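Local coordinates for peroxisomal membrane protein LPX1 (Saccharomyces cerevisiae, PDB 2Y6U), which hydrolyses acyl esters in yeast peroxisomes, with acyl esterase, lipase and phospholipase A activity, at residues W68-P73 and E328-V333; P73-A78 and R336-I341; I142-G147 and S322-V327; R52-F57 and I86-L91. All blocks are in the same frame, centred on the assembly; numbering follows the deposited sequence. Where two conformers were deposited one is given.

From the N terminus, contact 4 closes first: strand 51-58 pairs with strand 84-92 and leaves a connection of about 25 residues between them. That connection holds 68-73 and 73-78, which find their partners some 250 residues later on helix 330-347, so contacts 1 and 2 both cross contact 4. They also cross each other, sharing P73. Contact 3, between the turn at 142-147 and residues 322-327, opens after contact 4 has closed and lies within the spans of contacts 1 and 2. Together they tie the central sheet of this alpha/beta hydrolase, through strands 51-58, 84-92 and 137-144, to the crossover loop and to the consecutive helices 325-328 and 330-347.

Contact 1: residues W68-P73 and E328-V333; sequences WEYYLP and EAPDLV
The hydroxyl of Y70 donates to D331, with OH 2.7 Å from OD1, and joins the crossover loop of the alpha/beta hydrolase fold to the first turn of helix 330-347. OH meets OD1 on the syn side of the carboxylate, 17° out of its plane, and the phenol ring and carboxylate are turned 26° apart. CG of Y70, anti to the backbone N (chi1 177°), is directed toward the helix, and the ring crosses the proline at its first turn, CE1 lying 3.6 Å from P330 CG. R74 makes a cation-pi contact with the same ring, and H228 also meets it. A phenylalanine here would keep the packing on P330 but would probably leave D331 OD1 without this donor and the ring less firmly fixed. Y71 also crosses the proline, its CE1 3.8 Å from P330 CB. W68 backs the Y71 ring, its CE3 3.7 Å above the plane and over the centre. The Y71 hydroxyl hydrogen-bonds to the carbonyl oxygen of N326, in the short helix 325-328 that precedes helix 330-347. At the edge of the ring, the same OH lies 3.7 Å from V333 CG1.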
loop_
_atom_site.group_PDB
_atom_site.type_symbol
_atom_site.label_atom_id
_atom_site.label_comp_id
_atom_site.label_asym_id
_atom_site.label_seq_id
_atom_site.Cartn_x
_atom_site.Cartn_y
_atom_site.Cartn_z
ATOM N N TRP A 68 16.502 18.616 7.195
ATOM C CA TRP A 68 17.314 18.135 6.107
ATOM C C TRP A 68 17.820 19.214 5.174
ATOM O O TRP A 68 18.682 18.952 4.298
ATOM C CB TRP A 68 16.554 17.094 5.313
ATOM C CG TRP A 68 15.919 16.026 6.093
ATOM C CD1 TRP A 68 14.586 15.860 6.298
ATOM C CD2 TRP A 68 16.572 14.931 6.780
ATOM N NE1 TRP A 68 14.356 14.722 7.016
ATOM C CE2 TRP A 68 15.538 14.115 7.320
ATOM C CE3 TRP A 68 17.875 14.563 6.975
ATOM C CZ2 TRP A 68 15.793 13.012 8.048
ATOM C CZ3 TRP A 68 18.131 13.367 7.685
ATOM C CH2 TRP A 68 17.096 12.636 8.204
ATOM N N GLU A 69 17.387 20.468 5.346
ATOM C CA GLU A 69 17.903 21.480 4.443
ATOM C C GLU A 69 19.402 21.671 4.436
ATOM O O GLU A 69 19.999 21.861 3.360
ATOM C CB GLU A 69 17.154 22.835 4.593
ATOM C CG GLU A 69 15.691 22.644 4.267
ATOM C CD GLU A 69 14.860 24.013 4.425
ATOM O OE1 GLU A 69 15.422 25.049 4.802
ATOM O OE2 GLU A 69 13.652 23.956 4.266
ATOM N N TYR A 70 20.039 21.623 5.603
ATOM C CA TYR A 70 21.458 21.690 5.711
ATOM C C TYR A 70 22.149 20.605 4.825
ATOM O O TYR A 70 23.275 20.762 4.406
ATOM C CB TYR A 70 21.824 21.510 7.208
ATOM C CG TYR A 70 23.275 21.489 7.459
ATOM C CD1 TYR A 70 23.997 20.303 7.433
ATOM C CD2 TYR A 70 23.954 22.669 7.742
ATOM C CE1 TYR A 70 25.356 20.280 7.674
ATOM C CE2 TYR A 70 25.363 22.690 8.039
ATOM C CZ TYR A 70 26.067 21.482 7.997
ATOM O OH TYR A 70 27.398 21.548 8.194
ATOM N N TYR A 71 21.482 19.468 4.646
ATOM C CA TYR A 71 22.075 18.378 3.882
ATOM C C TYR A 71 22.171 18.642 2.382
ATOM O O TYR A 71 23.089 18.121 1.688
ATOM C CB TYR A 71 21.240 17.110 4.042
ATOM C CG TYR A 71 21.368 16.419 5.410
ATOM C CD1 TYR A 71 21.134 17.109 6.614
ATOM C CD2 TYR A 71 21.658 15.039 5.489
ATOM C CE1 TYR A 71 21.248 16.456 7.900
ATOM C CE2 TYR A 71 21.718 14.402 6.718
ATOM C CZ TYR A 71 21.542 15.101 7.914
ATOM O OH TYR A 71 21.631 14.430 9.137
ATOM N N LEU A 72 21.224 19.429 1.878
ATOM C CA LEU A 72 21.096 19.560 0.410
ATOM C C LEU A 72 22.348 19.960 -0.342
ATOM O O LEU A 72 22.656 19.326 -1.310
ATOM C CB LEU A 72 19.938 20.532 0.047
ATOM C CG LEU A 72 18.596 20.069 0.533
ATOM C CD1 LEU A 72 17.526 21.248 0.371
ATOM C CD2 LEU A 72 18.159 18.728 -0.187
ATOM N N PRO A 73 23.089 20.997 0.078
ATOM C CA PRO A 73 24.270 21.300 -0.709
ATOM C C PRO A 73 25.432 20.332 -0.456
ATOM O O PRO A 73 26.406 20.389 -1.168
ATOM C CB PRO A 73 24.622 22.743 -0.314
ATOM C CG PRO A 73 23.778 23.039 0.866
ATOM C CD PRO A 73 22.846 21.985 1.137
ATOM N N GLU A 328 22.544 16.910 15.237
ATOM C CA GLU A 328 23.675 17.344 16.058
ATOM C C GLU A 328 25.026 17.115 15.454
ATOM O O GLU A 328 25.948 17.859 15.748
ATOM C CB GLU A 328 23.622 16.670 17.424
ATOM C CG GLU A 328 22.324 16.953 18.128
ATOM C CD GLU A 328 22.195 16.279 19.505
ATOM O OE1 GLU A 328 22.972 15.339 19.803
ATOM O OE2 GLU A 328 21.298 16.677 20.274
ATOM N N ALA A 329 25.170 16.085 14.637
ATOM C CA ALA A 329 26.415 15.867 13.903
ATOM C C ALA A 329 26.113 15.591 12.460
ATOM O O ALA A 329 26.488 14.551 11.943
ATOM C CB ALA A 329 27.208 14.649 14.550
ATOM N N PRO A 330 25.424 16.527 11.747
ATOM C CA PRO A 330 25.035 16.252 10.358
ATOM C C PRO A 330 26.254 15.958 9.436
ATOM O O PRO A 330 26.124 15.179 8.511
ATOM C CB PRO A 330 24.317 17.546 9.953
ATOM C CG PRO A 330 24.982 18.592 10.826
ATOM C CD PRO A 330 25.164 17.927 12.121
ATOM N N ASP A 331 27.393 16.598 9.654
ATOM C CA ASP A 331 28.531 16.395 8.728
ATOM C C ASP A 331 28.963 14.920 8.722
ATOM O O ASP A 331 29.214 14.358 7.646
ATOM C CB ASP A 331 29.684 17.297 9.046
ATOM C CG ASP A 331 29.381 18.741 8.701
ATOM O OD1 ASP A 331 28.387 19.009 8.016
ATOM O OD2 ASP A 331 30.107 19.562 9.153
ATOM N N LEU A 332 29.039 14.305 9.903
ATOM C CA LEU A 332 29.356 12.858 10.023
ATOM C C LEU A 332 28.303 11.981 9.377
ATOM O O LEU A 332 28.646 11.050 8.667
ATOM C CB LEU A 332 29.595 12.434 11.476
ATOM C CG LEU A 332 30.835 13.092 12.127
ATOM C CD1 LEU A 332 30.968 12.671 13.595
ATOM C CD2 LEU A 332 32.124 12.792 11.346
ATOM N N VAL A 333 27.030 12.318 9.578
ATOM C CA VAL A 333 25.942 11.581 8.982
ATOM C C VAL A 333 25.949 11.705 7.426
ATOM O O VAL A 333 25.836 10.722 6.686
ATOM C CB VAL A 333 24.599 12.007 9.556
ATOM C CG1 VAL A 333 23.406 11.249 8.874
ATOM C CG2 VAL A 333 24.521 11.723 11.103
#

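Contact 2: residues P73-A78 and R336-I341; sequences PRLVAA and RINHHI
The carboxamide of N338 is the flat group that meets the loop, with V76 over one face and R74 O at the amino edge. Its CG stands anti to the carbonyl carbon (chi1 -70°), on the side of the helix that faces the loop. ND2 donates to R74 O at 3.0 Å with an N-H...O angle of 157°, and the acceptor lies close to the amide plane. The other end is held differently: V76 N stands well out of the plane, over that face, and makes a weak bond to N338 OD1, 2.8 Å long but bent to 127°. V76 CB follows on the same face, while L75 CD2 lies 3.8 Å from OD1.

Beside the amide the contact is apolar. L75 CD2 touches I337 CG2 at 4.0 Å, and V76 CG1 meets I341 CG2 at 4.1 Å. V76 CG2 rests 3.5 Å from N338 O, so this valine packs on helix backbone as well as on side chains. Beyond, L75 reaches L55, F57 and I86 of the central sheet, and I341 reaches L53; the loop residues thus wedge between helix and sheet. R5 takes up the carbonyls of L75 and V76.

Two backbone groups of an irregular loop are therefore served by one neutral side chain. Donor and acceptor ends of the amide face a carbonyl and an N-H respectively, which favours this orientation of the N338 amide, chiefly through the in-plane bond of ND2, and the segments are joined without a salt bridge between them.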
loop_
_atom_site.group_PDB
_atom_site.type_symbol
_atom_site.label_atom_id
_atom_site.label_comp_id
_atom_site.label_asym_id
_atom_site.label_seq_id
_atom_site.Cartn_x
_atom_site.Cartn_y
_atom_site.Cartn_z
ATOM N N PRO A 73 23.089 20.997 0.078
ATOM C CA PRO A 73 24.270 21.300 -0.709
ATOM C C PRO A 73 25.432 20.332 -0.456
ATOM O O PRO A 73 26.406 20.389 -1.168
ATOM C CB PRO A 73 24.622 22.743 -0.314
ATOM C CG PRO A 73 23.778 23.039 0.866
ATOM C CD PRO A 73 22.846 21.985 1.137
ATOM N N ARG A 74 25.301 19.424 0.522
ATOM C CA ARG A 74 26.427 18.611 0.953
ATOM C C ARG A 74 26.322 17.154 0.468
ATOM O O ARG A 74 27.290 16.389 0.551
ATOM C CB ARG A 74 26.465 18.657 2.464
ATOM C CG ARG A 74 26.992 19.938 2.956
ATOM C CD ARG A 74 26.675 20.111 4.424
ATOM N NE ARG A 74 27.273 21.355 4.864
ATOM C CZ ARG A 74 26.697 22.555 4.802
ATOM N NH1 ARG A 74 25.444 22.731 4.349
ATOM N NH2 ARG A 74 27.373 23.585 5.220
ATOM N N LEU A 75 25.188 16.831 -0.126
ATOM C CA LEU A 75 24.961 15.555 -0.702
ATOM C C LEU A 75 25.810 15.205 -1.925
ATOM O O LEU A 75 26.217 16.040 -2.641
ATOM C CB LEU A 75 23.484 15.352 -0.975
ATOM C CG LEU A 75 22.609 15.170 0.290
ATOM C CD1 LEU A 75 21.139 15.384 -0.168
ATOM C CD2 LEU A 75 22.788 13.818 0.967
ATOM N N VAL A 76 25.990 13.896 -2.091
ATOM C CA VAL A 76 26.842 13.237 -3.085
ATOM C C VAL A 76 26.904 14.063 -4.384
ATOM O O VAL A 76 25.918 14.253 -5.104
ATOM C CB VAL A 76 26.321 11.722 -3.243
ATOM C CG1 VAL A 76 25.218 11.536 -4.332
ATOM C CG2 VAL A 76 27.467 10.616 -3.233
ATOM N N ALA A 77 28.091 14.544 -4.662
ATOM C CA ALA A 77 28.399 15.257 -5.917
ATOM C C ALA A 77 28.164 14.294 -7.085
ATOM O O ALA A 77 28.314 13.065 -6.913
ATOM C CB ALA A 77 29.874 15.720 -5.925
ATOM N N ALA A 78 27.802 14.847 -8.247
ATOM C CA ALA A 78 27.668 14.093 -9.463
ATOM C C ALA A 78 29.021 13.494 -9.718
ATOM O O ALA A 78 30.056 14.199 -9.651
ATOM C CB ALA A 78 27.251 14.995 -10.610
ATOM N N ARG A 336 28.563 9.571 5.792
ATOM C CA ARG A 336 28.084 8.228 5.618
ATOM C C ARG A 336 27.070 8.024 4.511
ATOM O O ARG A 336 27.165 7.077 3.754
ATOM C CB ARG A 336 27.508 7.631 6.911
ATOM C CG ARG A 336 28.469 7.569 8.041
ATOM C CD ARG A 336 29.331 6.295 7.933
ATOM N NE ARG A 336 30.460 6.465 7.074
ATOM C CZ ARG A 336 31.126 5.481 6.466
ATOM N NH1 ARG A 336 30.860 4.127 6.625
ATOM N NH2 ARG A 336 32.132 5.865 5.718
ATOM N N ILE A 337 26.087 8.872 4.458
ATOM C CA ILE A 337 25.068 8.766 3.450
ATOM C C ILE A 337 25.762 8.835 2.043
ATOM O O ILE A 337 25.520 7.977 1.156
ATOM C CB ILE A 337 24.086 9.917 3.568
ATOM C CG1 ILE A 337 23.209 9.805 4.837
ATOM C CG2 ILE A 337 23.278 10.060 2.250
ATOM C CD1 ILE A 337 22.270 10.999 5.142
ATOM N N ASN A 338 26.701 9.758 1.871
ATOM C CA ASN A 338 27.377 9.876 0.566
ATOM C C ASN A 338 28.187 8.622 0.232
ATOM O O ASN A 338 28.226 8.162 -0.911
ATOM C CB ASN A 338 28.266 11.111 0.530
ATOM C CG ASN A 338 27.453 12.408 0.501
ATOM O OD1 ASN A 338 26.210 12.361 0.259
ATOM N ND2 ASN A 338 28.102 13.522 0.797
ATOM N N HIS A 339 28.909 8.118 1.238
ATOM C CA HIS A 339 29.693 6.931 1.065
ATOM C C HIS A 339 28.810 5.796 0.584
ATOM O O HIS A 339 29.098 5.105 -0.427
ATOM C CB HIS A 339 30.385 6.540 2.422
ATOM C CG HIS A 339 30.999 5.182 2.386
ATOM N ND1 HIS A 339 32.172 4.933 1.710
ATOM C CD2 HIS A 339 30.593 3.987 2.902
ATOM C CE1 HIS A 339 32.492 3.656 1.847
ATOM N NE2 HIS A 339 31.535 3.055 2.534
ATOM N N HIS A 340 27.708 5.582 1.289
ATOM C CA HIS A 340 26.887 4.421 0.973
ATOM C C HIS A 340 26.182 4.555 -0.338
ATOM O O HIS A 340 26.037 3.588 -1.076
ATOM C CB HIS A 340 25.923 4.066 2.092
ATOM C CG HIS A 340 26.600 3.536 3.292
ATOM N ND1 HIS A 340 27.318 2.356 3.286
ATOM C CD2 HIS A 340 26.768 4.090 4.512
ATOM C CE1 HIS A 340 27.871 2.195 4.483
ATOM N NE2 HIS A 340 27.520 3.218 5.254
ATOM N N ILE A 341 25.741 5.736 -0.673
ATOM C CA ILE A 341 25.104 5.910 -1.994
ATOM C C ILE A 341 26.090 5.694 -3.113
ATOM O O ILE A 341 25.820 5.028 -4.148
ATOM C CB ILE A 341 24.506 7.365 -2.101
ATOM C CG1 ILE A 341 23.257 7.496 -1.157
ATOM C CG2 ILE A 341 24.142 7.696 -3.544
ATOM C CD1 ILE A 341 22.680 8.975 -1.170
#

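Contact 3: residues I142-G147 and S322-V327; sequences IGHSMG and SHLVNV
H144 and S145 face H323, L324 and N326 where strand 137-144 turns into helix 146-157, a GxSxG sequence that fits the nucleophile elbow of alpha/beta hydrolases. One direct hydrogen bond joins the segments: H144 NE2 donates to H323 O at 2.9 Å and 170°, with the carbonyl oxygen close to the imidazole plane. The N326 amide, its CG between the backbone N and the carbonyl carbon (chi1 60°), stacks on the H144 ring with the planes 28° apart, OD1 3.3 Å above the ring centre, while S145 CB takes the opposite face. The apolar share falls to L324, whose CD2 is 3.7 Å from H144 CE1 at the ring edge. An alanine in place of H144 would probably leave H323 O without its donor and open a gap between S145 and N326. Two waters complete the set, one bridging H144 ND1 and N326 ND2. S145, H323 and E169, whose OE1 bonds to H323 ND1, are consistent with a Ser-His-Glu catalytic triad; S145 OG also bonds to S61 N. S145 and H323 are linked through the second water, 2.7 Å from S145 OG and 2.6 Å from H323 NE2, at the edge of the H323 ring.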
loop_
_atom_site.group_PDB
_atom_site.type_symbol
_atom_site.label_atom_id
_atom_site.label_comp_id
_atom_site.label_asym_id
_atom_site.label_seq_id
_atom_site.Cartn_x
_atom_site.Cartn_y
_atom_site.Cartn_z
ATOM N N ILE A 142 15.796 7.901 3.185
ATOM C CA ILE A 142 16.600 8.191 4.324
ATOM C C ILE A 142 15.639 8.658 5.428
ATOM O O ILE A 142 14.874 9.629 5.276
ATOM C CB ILE A 142 17.685 9.273 4.081
ATOM C CG1 ILE A 142 18.525 8.984 2.830
ATOM C CG2 ILE A 142 18.517 9.508 5.415
ATOM C CD1 ILE A 142 17.984 9.616 1.540
ATOM N N GLY A 143 15.623 7.969 6.570
ATOM C CA GLY A 143 14.673 8.321 7.597
ATOM C C GLY A 143 15.322 8.358 8.952
ATOM O O GLY A 143 16.147 7.484 9.271
ATOM N N HIS A 144 15.020 9.371 9.712
ATOM C CA HIS A 144 15.377 9.409 11.157
ATOM C C HIS A 144 14.194 8.941 12.064
ATOM O O HIS A 144 13.105 9.460 11.945
ATOM C CB HIS A 144 15.782 10.841 11.492
ATOM C CG HIS A 144 16.112 11.037 12.925
ATOM N ND1 HIS A 144 15.424 11.897 13.736
ATOM C CD2 HIS A 144 17.004 10.409 13.707
ATOM C CE1 HIS A 144 15.903 11.816 14.971
ATOM N NE2 HIS A 144 16.904 10.958 14.981
ATOM N N SER A 145 14.422 8.105 13.069
ATOM C CA SER A 145 13.416 7.934 14.260
ATOM C C SER A 145 12.138 7.368 13.694
ATOM O O SER A 145 12.181 6.290 13.035
ATOM C CB SER A 145 13.278 9.246 15.146
ATOM O OG SER A 145 11.971 9.663 15.610
ATOM N N MET A 146 11.000 8.045 13.863
ATOM C CA MET A 146 9.789 7.679 13.125
ATOM C C MET A 146 9.984 7.467 11.615
ATOM O O MET A 146 9.415 6.510 11.036
ATOM C CB MET A 146 8.761 8.804 13.355
ATOM C CG MET A 146 7.515 8.688 12.698
ATOM S SD MET A 146 6.491 10.242 12.919
ATOM C CE MET A 146 7.281 11.414 12.115
ATOM N N GLY A 147 10.789 8.328 10.987
ATOM C CA GLY A 147 11.048 8.286 9.569
ATOM C C GLY A 147 11.773 7.021 9.151
ATOM O O GLY A 147 11.594 6.518 8.054
ATOM N N SER A 322 24.209 11.020 19.619
ATOM C CA SER A 322 23.051 10.797 20.428
ATOM C C SER A 322 21.945 10.319 19.480
ATOM O O SER A 322 22.161 10.040 18.266
ATOM C CB SER A 322 22.667 12.126 21.105
ATOM O OG SER A 322 21.896 12.937 20.154
ATOM N N HIS A 323 20.758 10.199 20.035
ATOM C CA HIS A 323 19.572 9.823 19.263
ATOM C C HIS A 323 19.318 10.854 18.170
ATOM O O HIS A 323 18.804 10.526 17.088
ATOM C CB HIS A 323 18.371 9.614 20.171
ATOM C CG HIS A 323 17.111 9.248 19.442
ATOM N ND1 HIS A 323 16.973 8.070 18.709
ATOM C CD2 HIS A 323 15.956 9.929 19.278
ATOM C CE1 HIS A 323 15.777 8.051 18.133
ATOM N NE2 HIS A 323 15.142 9.157 18.468
ATOM N N LEU A 324 19.737 12.092 18.420
ATOM C CA LEU A 324 19.492 13.186 17.435
ATOM C C LEU A 324 20.712 13.504 16.592
ATOM O O LEU A 324 20.926 14.668 16.171
ATOM C CB LEU A 324 18.996 14.443 18.152
ATOM C CG LEU A 324 17.743 14.262 18.991
ATOM C CD1 LEU A 324 17.256 15.573 19.684
ATOM C CD2 LEU A 324 16.635 13.640 18.121
ATOM N N VAL A 325 21.510 12.472 16.340
ATOM C CA VAL A 325 22.746 12.599 15.608
ATOM C C VAL A 325 22.534 13.258 14.234
ATOM O O VAL A 325 23.420 13.964 13.772
ATOM C CB VAL A 325 23.448 11.239 15.521
ATOM C CG1 VAL A 325 22.665 10.173 14.662
ATOM C CG2 VAL A 325 24.952 11.450 15.112
ATOM N N ASN A 326 21.358 13.059 13.610
ATOM C CA ASN A 326 21.076 13.678 12.301
ATOM C C ASN A 326 21.113 15.189 12.372
ATOM O O ASN A 326 21.514 15.798 11.369
ATOM C CB ASN A 326 19.744 13.268 11.668
ATOM C CG ASN A 326 18.551 13.620 12.511
ATOM O OD1 ASN A 326 18.617 13.490 13.728
ATOM N ND2 ASN A 326 17.475 14.098 11.866
ATOM N N VAL A 327 20.682 15.788 13.482
ATOM C CA VAL A 327 20.735 17.255 13.610
ATOM C C VAL A 327 21.950 17.755 14.396
ATOM O O VAL A 327 22.321 18.887 14.229
ATOM C CB VAL A 327 19.432 17.854 14.154
ATOM C CG1 VAL A 327 18.240 17.425 13.196
ATOM C CG2 VAL A 327 19.118 17.436 15.589
HETATM O O HOH W 1 14.520 14.314 12.554
HETATM O O HOH W 2 12.603 9.845 18.249
#

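Contact 4: residues R52-F57 and I86-L91; sequences RLNLVF and IDKVLL
F57 and L91 lie side by side where strands 51-58 and 84-92 run parallel, neighbours in the central sheet of the alpha/beta hydrolase fold. Followed outward, F57 begins with CB 3.6 Å from L91 CD2. CG, anti to the carbonyl carbon (chi1 -76°), stays beside that same methyl. CD1 touches L91 CD2 again and also V89 CG1, which lies at the ring edge, and CE1 remains 3.7 Å from V89 CG1. On the other side of the ring CD2 packs against W68 and I142; the side chain lies near the residues of the GxSxG turn without touching them.

L55 and I86 continue this face, L55 CD2 meeting I86 CD1 at 4.1 Å. On the opposite face V56 CG2 packs on L90 CD1. Between the faces runs the ladder: D87 N donates to L53 O, L55 N to K88 O, L90 N to L55 O, and F57 N to L90 O, the last at 3.0 Å and almost straight. Between the pairs L53-I86 and L55-V89 the second strand carries one residue more than the first, and D87, with its non-extended backbone, fits a beta bulge.

The polar side chains gather there. R52 CG rests 3.5 Å from D87 CB as the two side chains lie side by side, pointing the same way, but the carboxylate turns to salt bridges with R43 and R46, and K88 NZ to one with E128. N54 ND2 bonds to N139, while N54 OD1 takes a weak bond from K88 N. A water donates to both N54 OD1 and D87 OD2, 2.6 Å from each.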
loop_
_atom_site.group_PDB
_atom_site.type_symbol
_atom_site.label_atom_id
_atom_site.label_comp_id
_atom_site.label_asym_id
_atom_site.label_seq_id
_atom_site.Cartn_x
_atom_site.Cartn_y
_atom_site.Cartn_z
ATOM N N ARG A 52 19.859 8.545 -12.720
ATOM C CA ARG A 52 19.289 9.537 -11.914
ATOM C C ARG A 52 19.163 8.985 -10.466
ATOM O O ARG A 52 18.552 7.945 -10.258
ATOM C CB ARG A 52 17.865 9.828 -12.377
ATOM C CG ARG A 52 17.641 10.900 -13.429
ATOM C CD ARG A 52 17.789 10.362 -14.761
ATOM N NE ARG A 52 16.697 10.729 -15.679
ATOM C CZ ARG A 52 16.760 10.595 -17.017
ATOM N NH1 ARG A 52 17.870 10.134 -17.618
ATOM N NH2 ARG A 52 15.697 10.929 -17.764
ATOM N N LEU A 53 19.638 9.743 -9.486
ATOM C CA LEU A 53 19.427 9.377 -8.084
ATOM C C LEU A 53 18.356 10.259 -7.530
ATOM O O LEU A 53 18.386 11.488 -7.657
ATOM C CB LEU A 53 20.676 9.513 -7.209
ATOM C CG LEU A 53 21.876 8.622 -7.527
ATOM C CD1 LEU A 53 23.080 9.097 -6.738
ATOM C CD2 LEU A 53 21.595 7.164 -7.198
ATOM N N ASN A 54 17.372 9.624 -6.923
ATOM C CA ASN A 54 16.317 10.336 -6.253
ATOM C C ASN A 54 16.382 9.993 -4.750
ATOM O O ASN A 54 16.514 8.822 -4.402
ATOM C CB ASN A 54 14.930 9.908 -6.797
ATOM C CG ASN A 54 14.780 10.190 -8.269
ATOM O OD1 ASN A 54 15.062 11.315 -8.666
ATOM N ND2 ASN A 54 14.471 9.186 -9.091
ATOM N N LEU A 55 16.278 10.993 -3.926
ATOM C CA LEU A 55 16.364 10.856 -2.501
ATOM C C LEU A 55 15.153 11.343 -1.813
ATOM O O LEU A 55 14.667 12.423 -2.120
ATOM C CB LEU A 55 17.580 11.640 -1.988
ATOM C CG LEU A 55 18.957 11.066 -2.111
ATOM C CD1 LEU A 55 19.342 10.424 -3.336
ATOM C CD2 LEU A 55 20.067 12.180 -1.716
ATOM N N VAL A 56 14.674 10.579 -0.830
ATOM C CA VAL A 56 13.479 10.945 -0.118
ATOM C C VAL A 56 13.809 10.937 1.387
ATOM O O VAL A 56 14.291 9.970 1.865
ATOM C CB VAL A 56 12.329 9.977 -0.378
ATOM C CG1 VAL A 56 11.090 10.378 0.460
ATOM C CG2 VAL A 56 12.005 9.933 -1.936
ATOM N N PHE A 57 13.653 12.070 2.056
ATOM C CA PHE A 57 14.093 12.173 3.462
ATOM C C PHE A 57 12.860 12.338 4.363
ATOM O O PHE A 57 12.000 13.170 4.087
ATOM C CB PHE A 57 14.927 13.430 3.701
ATOM C CG PHE A 57 16.335 13.355 3.192
ATOM C CD1 PHE A 57 16.631 13.696 1.868
ATOM C CD2 PHE A 57 17.366 12.946 4.026
ATOM C CE1 PHE A 57 17.945 13.641 1.411
ATOM C CE2 PHE A 57 18.677 12.913 3.575
ATOM C CZ PHE A 57 18.951 13.249 2.249
ATOM N N ILE A 86 22.243 13.297 -8.647
ATOM C CA ILE A 86 20.983 13.548 -7.996
ATOM C C ILE A 86 20.042 14.280 -8.915
ATOM O O ILE A 86 20.382 15.335 -9.512
ATOM C CB ILE A 86 21.107 14.359 -6.678
ATOM C CG1 ILE A 86 21.850 13.542 -5.629
ATOM C CG2 ILE A 86 19.704 14.682 -6.091
ATOM C CD1 ILE A 86 22.210 14.421 -4.424
ATOM N N ASP A 87 18.868 13.714 -9.120
ATOM C CA ASP A 87 17.910 14.380 -9.959
ATOM C C ASP A 87 16.873 15.074 -9.109
ATOM O O ASP A 87 16.582 16.210 -9.354
ATOM C CB ASP A 87 17.302 13.381 -10.918
ATOM C CG ASP A 87 16.555 14.038 -12.066
ATOM O OD1 ASP A 87 17.184 14.836 -12.838
ATOM O OD2 ASP A 87 15.326 13.768 -12.146
ATOM N N LYS A 88 16.198 14.358 -8.206
ATOM C CA LYS A 88 15.192 14.907 -7.303
ATOM C C LYS A 88 15.479 14.587 -5.844
ATOM O O LYS A 88 15.883 13.488 -5.522
ATOM C CB LYS A 88 13.810 14.360 -7.596
ATOM C CG LYS A 88 13.249 14.722 -8.978
ATOM C CD LYS A 88 11.679 14.640 -8.942
ATOM C CE LYS A 88 10.967 15.097 -10.196
ATOM N NZ LYS A 88 9.467 15.122 -9.835
ATOM N N VAL A 89 15.174 15.516 -4.952
ATOM C CA VAL A 89 15.170 15.255 -3.527
ATOM C C VAL A 89 13.825 15.688 -2.984
ATOM O O VAL A 89 13.383 16.816 -3.249
ATOM C CB VAL A 89 16.256 16.046 -2.731
ATOM C CG1 VAL A 89 16.239 15.684 -1.215
ATOM C CG2 VAL A 89 17.619 15.804 -3.314
ATOM N N LEU A 90 13.157 14.822 -2.224
ATOM C CA LEU A 90 11.862 15.163 -1.609
ATOM C C LEU A 90 12.004 15.256 -0.119
ATOM O O LEU A 90 12.460 14.305 0.540
ATOM C CB LEU A 90 10.832 14.088 -1.895
ATOM C CG LEU A 90 10.706 13.604 -3.336
ATOM C CD1 LEU A 90 9.608 12.520 -3.530
ATOM C CD2 LEU A 90 10.423 14.794 -4.319
ATOM N N LEU A 91 11.552 16.350 0.453
ATOM C CA LEU A 91 11.545 16.555 1.821
ATOM C C LEU A 91 10.100 16.684 2.304
ATOM O O LEU A 91 9.366 17.598 1.921
ATOM C CB LEU A 91 12.318 17.815 2.201
ATOM C CG LEU A 91 13.811 17.897 1.894
ATOM C CD1 LEU A 91 14.393 19.181 2.609
ATOM C CD2 LEU A 91 14.560 16.677 2.109
HETATM O O HOH W 3 13.939 11.893 -10.974
#